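Local coordinates for abhydrolase domain-containing protein (Exiguobacterium antarcticum, PDB 5H3H) that probably hydrolyses carboxylic esters, and possibly also perhydrolyses them, as an esterase of the alpha/beta hydrolase fold, at residues Q151-P154 and S155-K158; Q175-H178 and N179-V182; C223-E226 and F227-V230. All coordinates share one frame; numbering follows the deposited sequence.

Contact 1: Q151-P154 and S155-K158; sequences QDRP and SMLK
D152 stands at the N-cap position of helix 153-164 and reaches forward to S155. S155 OG donates to D152 OD2 over an unusually short 2.5 Å; the off-stagger chi1 of D152 (-137°) brings OD2 to the hydroxyl, on an exposed surface where crystal contacts may contribute. The carboxylate itself caps no backbone N-H. D152 O accepts M156 N at 3.2 Å, the first i to i+4 bond of the helix. R153 O follows with L157 N at 2.9 Å, a nearly linear bond of 170°. The R153 side chain runs off CB with CG trans to the backbone N (chi1 -175°), which carries it past M156, its CG 4.3 Å from M156 CE, while NH2 comes obliquely to L157 CD1 at 4.2 Å. The guanidinium is held by the carbonyl of V182, at the end of helix 171-182. P154 suits this first turn, where no N-H is needed, and its O receives K158 N at 3.0 Å. Inward, M156 packs on L145 of helix 139-149 and L157 on H178 and S181. The negative charge of D152 at the helix's N-terminal end would be expected to interact favourably with the helix dipole.

Contact 2: Q175-H178 and N179-V182; sequences QWFH and NLSV
H178 O is gripped by two backbone N-H groups, V182 N at 3.0 Å and S181 N at 2.9 Å, the second a weak bond. Earlier in the same turn Q175 O accepts N179 N at 2.9 Å, and these two residues meet again through their amides. Q175 NE2 approaches N179 OD1 at 3.2 Å, a weak bond with an angle of only 131° at the hydrogen, the two amide planes being turned 70° apart. The bend at chi2 of Q175 (68°) turns its amide forward, toward N179. N179 OD1 also lies at the edge of the H178 ring, near its plane.

L180 faces two aromatic rings. Its CD1 sits over a face of W176, 4.1 Å from the centroid of the six-membered ring, in a CH-pi contact offset toward the rim, and the same methyl touches F177 CD1 at 3.7 Å. The two rings thus share a single leucine branch, while CD2 turns to W176 NE1. Helix 171-182 belongs to the helical insertion between strands 114-120 and 211-217, consistent with the cap of alpha/beta hydrolases, and lies against helix 153-164. F177 points the other way from the polar pair, meeting the rings of F164 and F165, and F164 lines the pocket of the bound peroxy acid.

Toward the C-terminal end, V182 CG1 makes a CH-pi contact over the imidazole face of H178, 3.8 Å from the centroid. H178 ND1 is buried here without a partner, whereas NE2 makes a weak bond to P154 O of the neighbouring helix.

Contact 3: C223-E226 and F227-V230; sequences CPFE and FAEV
The loop leading into helix 225-234 lies beside the probable Ser-His-Asp site, with the C223 side chain touching S96 and its backbone N bonded to D220. P224 CD rests over one face of the F227 ring, 3.8 Å from its centroid and 16° off the normal, a CH-pi contact. C223 CB reaches F227 CD2 at 3.7 Å, and its sulfur makes an oblique sulfur-aromatic contact with the same ring, SG lying 5.2 Å from the centroid. F227 N closes the turn on P224 O at 2.8 Å, the donor standing well above the carbonyl plane. On another side of the helix, chi1 of F225 (-174°) swings the ring toward the following turn, where A228 CB covers part of one face and E229 OE2 stands at the edge, 3.5 Å from F225 CE2. E226 and E229 run side by side, their carboxylates well separated, while V230 N bonds to E226 O at 3.1 Å. A228 in turn packs on I214 and H216 of strand 211-217. This loop-to-helix passage, following the strand and the putative acid D220, is part of the beta-alpha-beta unit 211-217, 225-234, 239-243 of the alpha/beta hydrolase fold.

How the contacts relate
Contacts 1 and 2 are neighbours, their centres 12 Å apart on consecutive helices, 153-164 and 171-182. They join directly: R153 NH2 lies 3.1 Å from V182 O in a probable hydrogen bond. Contact 3 is separate, its centre 26 Å from each of the others and its nearest atoms about 14 Å from contact 1 and about 12 Å from contact 2. Contacts 2 and 3 both come close to the bound peroxy acid, the side chains of F177 and C223 being about 6 and 5 Å from it, while contact 1 stands further back, with L157 about 9 Å away. Contact 3 thus approaches the site from the core fold, on the loop after strand 211-217, and contact 2 from the probable cap helices.

Contact 1: Q151-P154 and S155-K158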
# COMPACT_ATOMS: atom_id res chain seq x y z
N GLN B 151 -17.73 -22.45 -26.31
CA GLN B 151 -18.13 -23.36 -27.39
C GLN B 151 -17.09 -24.36 -27.82
O GLN B 151 -17.46 -25.46 -28.19
CB GLN B 151 -18.41 -22.50 -28.59
CG GLN B 151 -19.62 -21.62 -28.34
CD GLN B 151 -19.95 -20.84 -29.57
OE1 GLN B 151 -19.20 -19.93 -29.97
NE2 GLN B 151 -21.02 -21.24 -30.24
N ASP B 152 -15.80 -23.97 -27.79
CA ASP B 152 -14.70 -24.82 -28.30
C ASP B 152 -13.43 -24.17 -27.76
O ASP B 152 -12.78 -23.41 -28.46
CB ASP B 152 -14.71 -24.75 -29.86
CG ASP B 152 -14.51 -26.09 -30.55
OD1 ASP B 152 -15.48 -26.90 -30.51
OD2 ASP B 152 -13.46 -26.31 -31.22
N ARG B 153 -13.07 -24.48 -26.50
CA ARG B 153 -11.88 -23.85 -25.88
C ARG B 153 -10.56 -24.28 -26.57
O ARG B 153 -9.72 -23.45 -26.88
CB ARG B 153 -11.91 -24.03 -24.35
CG ARG B 153 -10.78 -23.32 -23.59
CD ARG B 153 -11.03 -23.36 -22.09
NE ARG B 153 -11.04 -24.75 -21.65
CZ ARG B 153 -9.97 -25.42 -21.22
NH1 ARG B 153 -10.11 -26.68 -20.89
NH2 ARG B 153 -8.76 -24.83 -21.13
N PRO B 154 -10.36 -25.56 -26.85
CA PRO B 154 -9.07 -25.84 -27.51
C PRO B 154 -8.89 -25.14 -28.87
O PRO B 154 -7.76 -24.75 -29.21
CB PRO B 154 -9.07 -27.36 -27.68
CG PRO B 154 -10.04 -27.84 -26.70
CD PRO B 154 -11.05 -26.77 -26.41
N SER B 155 -9.99 -24.97 -29.63
CA SER B 155 -9.89 -24.23 -30.96
C SER B 155 -9.57 -22.74 -30.79
O SER B 155 -8.72 -22.18 -31.52
CB SER B 155 -11.13 -24.42 -31.81
OG SER B 155 -11.25 -25.79 -32.16
N MET B 156 -10.21 -22.15 -29.78
CA MET B 156 -9.95 -20.77 -29.29
C MET B 156 -8.48 -20.62 -29.03
O MET B 156 -7.83 -19.67 -29.51
CB MET B 156 -10.77 -20.46 -28.03
CG MET B 156 -10.64 -19.03 -27.57
SD MET B 156 -9.15 -18.67 -26.65
CE MET B 156 -9.51 -19.48 -25.08
N LEU B 157 -7.95 -21.56 -28.24
CA LEU B 157 -6.51 -21.57 -27.89
C LEU B 157 -5.57 -21.70 -29.07
O LEU B 157 -4.55 -21.07 -29.09
CB LEU B 157 -6.23 -22.69 -26.84
CG LEU B 157 -6.84 -22.46 -25.45
CD1 LEU B 157 -6.65 -23.68 -24.60
CD2 LEU B 157 -6.23 -21.26 -24.72
N LYS B 158 -5.83 -22.60 -29.99
CA LYS B 158 -4.99 -22.74 -31.20
C LYS B 158 -4.94 -21.38 -31.95
O LYS B 158 -3.87 -20.90 -32.35
CB LYS B 158 -5.54 -23.86 -32.08
CG LYS B 158 -4.71 -24.15 -33.32
CD LYS B 158 -5.44 -25.25 -34.13
CE LYS B 158 -5.09 -25.24 -35.61
NZ LYS B 158 -3.65 -25.54 -35.78

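Contact 2: Q175-H178 and N179-V182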
# COMPACT_ATOMS: atom_id res chain seq x y z
N GLN B 175 2.97 -27.56 -29.24
CA GLN B 175 2.01 -28.43 -28.59
C GLN B 175 2.16 -28.39 -27.06
O GLN B 175 1.17 -28.43 -26.31
CB GLN B 175 2.14 -29.86 -29.07
CG GLN B 175 1.03 -30.81 -28.61
CD GLN B 175 -0.37 -30.52 -29.22
OE1 GLN B 175 -0.49 -30.12 -30.37
NE2 GLN B 175 -1.43 -30.70 -28.42
N TRP B 176 3.40 -28.37 -26.61
CA TRP B 176 3.67 -28.18 -25.20
C TRP B 176 2.95 -26.93 -24.67
O TRP B 176 2.34 -26.97 -23.60
CB TRP B 176 5.20 -28.15 -24.94
CG TRP B 176 5.56 -27.59 -23.60
CD1 TRP B 176 5.46 -28.23 -22.36
CD2 TRP B 176 6.02 -26.29 -23.33
NE1 TRP B 176 5.80 -27.37 -21.38
CE2 TRP B 176 6.20 -26.19 -21.94
CE3 TRP B 176 6.29 -25.18 -24.13
CZ2 TRP B 176 6.63 -24.99 -21.32
CZ3 TRP B 176 6.77 -24.00 -23.52
CH2 TRP B 176 6.91 -23.92 -22.10
N PHE B 177 3.10 -25.82 -25.37
CA PHE B 177 2.59 -24.55 -24.93
C PHE B 177 1.07 -24.53 -24.96
O PHE B 177 0.43 -24.07 -24.00
CB PHE B 177 3.21 -23.38 -25.68
CG PHE B 177 2.78 -22.06 -25.16
CD1 PHE B 177 3.30 -21.59 -23.94
CD2 PHE B 177 1.81 -21.32 -25.81
CE1 PHE B 177 2.87 -20.38 -23.40
CE2 PHE B 177 1.41 -20.09 -25.30
CZ PHE B 177 1.93 -19.62 -24.09
N HIS B 178 0.52 -25.06 -26.04
CA HIS B 178 -0.92 -25.30 -26.13
C HIS B 178 -1.50 -26.10 -24.93
O HIS B 178 -2.47 -25.67 -24.27
CB HIS B 178 -1.20 -26.03 -27.42
CG HIS B 178 -2.65 -26.26 -27.67
ND1 HIS B 178 -3.25 -27.47 -27.49
CD2 HIS B 178 -3.63 -25.41 -28.04
CE1 HIS B 178 -4.53 -27.38 -27.78
NE2 HIS B 178 -4.78 -26.14 -28.13
N ASN B 179 -0.86 -27.24 -24.61
CA ASN B 179 -1.34 -28.08 -23.53
C ASN B 179 -1.27 -27.41 -22.14
O ASN B 179 -2.12 -27.72 -21.30
CB ASN B 179 -0.62 -29.42 -23.51
CG ASN B 179 -1.01 -30.33 -24.64
OD1 ASN B 179 -2.00 -30.12 -25.35
ND2 ASN B 179 -0.26 -31.37 -24.81
N LEU B 180 -0.32 -26.45 -21.94
CA LEU B 180 -0.28 -25.65 -20.71
C LEU B 180 -1.58 -24.86 -20.54
O LEU B 180 -2.07 -24.70 -19.44
CB LEU B 180 0.84 -24.60 -20.72
CG LEU B 180 2.28 -25.01 -20.89
CD1 LEU B 180 3.10 -23.73 -20.88
CD2 LEU B 180 2.65 -26.00 -19.81
N SER B 181 -2.14 -24.37 -21.65
CA SER B 181 -3.37 -23.69 -21.61
C SER B 181 -4.59 -24.59 -21.56
O SER B 181 -5.56 -24.22 -20.92
CB SER B 181 -3.50 -22.68 -22.77
OG SER B 181 -2.63 -21.53 -22.53
N VAL B 182 -4.54 -25.77 -22.16
CA VAL B 182 -5.70 -26.67 -22.10
C VAL B 182 -5.95 -27.19 -20.67
O VAL B 182 -7.09 -27.32 -20.29
CB VAL B 182 -5.69 -27.83 -23.09
CG1 VAL B 182 -5.41 -27.35 -24.52
CG2 VAL B 182 -4.72 -28.86 -22.67

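Contact 3: C223-E226 and F227-V230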
# COMPACT_ATOMS: atom_id res chain seq x y z
N CYS B 223 -0.75 -7.89 -26.73
CA CYS B 223 -0.53 -6.64 -26.06
C CYS B 223 0.36 -5.77 -26.96
O CYS B 223 1.57 -5.95 -27.04
CB CYS B 223 0.17 -6.85 -24.72
SG CYS B 223 -0.85 -7.73 -23.55
N PRO B 224 -0.23 -4.80 -27.62
CA PRO B 224 0.55 -4.05 -28.55
C PRO B 224 1.69 -3.25 -27.89
O PRO B 224 1.60 -2.74 -26.71
CB PRO B 224 -0.47 -3.10 -29.23
CG PRO B 224 -1.78 -3.37 -28.64
CD PRO B 224 -1.66 -4.45 -27.59
N PHE B 225 2.76 -3.13 -28.64
CA PHE B 225 3.92 -2.42 -28.15
C PHE B 225 3.62 -1.04 -27.55
O PHE B 225 4.34 -0.62 -26.59
CB PHE B 225 4.95 -2.30 -29.23
CG PHE B 225 6.22 -1.70 -28.74
CD1 PHE B 225 7.13 -2.46 -28.02
CD2 PHE B 225 6.52 -0.35 -28.98
CE1 PHE B 225 8.32 -1.89 -27.54
CE2 PHE B 225 7.72 0.22 -28.52
CZ PHE B 225 8.59 -0.55 -27.78
N GLU B 226 2.59 -0.34 -28.09
CA GLU B 226 2.14 0.93 -27.52
C GLU B 226 1.86 0.86 -25.99
O GLU B 226 2.11 1.86 -25.27
CB GLU B 226 0.94 1.49 -28.28
CG GLU B 226 1.28 1.98 -29.68
CD GLU B 226 1.01 0.98 -30.79
OE1 GLU B 226 1.03 -0.26 -30.55
OE2 GLU B 226 0.77 1.44 -31.93
N PHE B 227 1.35 -0.27 -25.50
CA PHE B 227 1.20 -0.44 -24.02
C PHE B 227 2.54 -0.18 -23.30
O PHE B 227 2.58 0.46 -22.23
CB PHE B 227 0.80 -1.86 -23.65
CG PHE B 227 -0.64 -2.27 -23.96
CD1 PHE B 227 -1.51 -1.50 -24.72
CD2 PHE B 227 -1.07 -3.52 -23.53
CE1 PHE B 227 -2.79 -1.95 -25.00
CE2 PHE B 227 -2.37 -3.98 -23.80
CZ PHE B 227 -3.23 -3.19 -24.55
N ALA B 228 3.64 -0.67 -23.89
CA ALA B 228 4.97 -0.51 -23.29
C ALA B 228 5.39 0.95 -23.23
O ALA B 228 5.91 1.40 -22.25
CB ALA B 228 6.03 -1.31 -24.04
N GLU B 229 5.16 1.69 -24.31
CA GLU B 229 5.40 3.13 -24.31
C GLU B 229 4.64 3.83 -23.19
O GLU B 229 5.16 4.70 -22.52
CB GLU B 229 5.09 3.71 -25.70
CG GLU B 229 6.18 3.33 -26.71
CD GLU B 229 5.88 3.65 -28.18
OE1 GLU B 229 4.71 3.91 -28.54
OE2 GLU B 229 6.82 3.59 -28.99
N VAL B 230 3.40 3.44 -22.98
CA VAL B 230 2.59 4.08 -21.96
C VAL B 230 3.14 3.77 -20.56
O VAL B 230 3.29 4.68 -19.72
CB VAL B 230 1.12 3.71 -22.12
CG1 VAL B 230 0.30 4.12 -20.90
CG2 VAL B 230 0.58 4.41 -23.36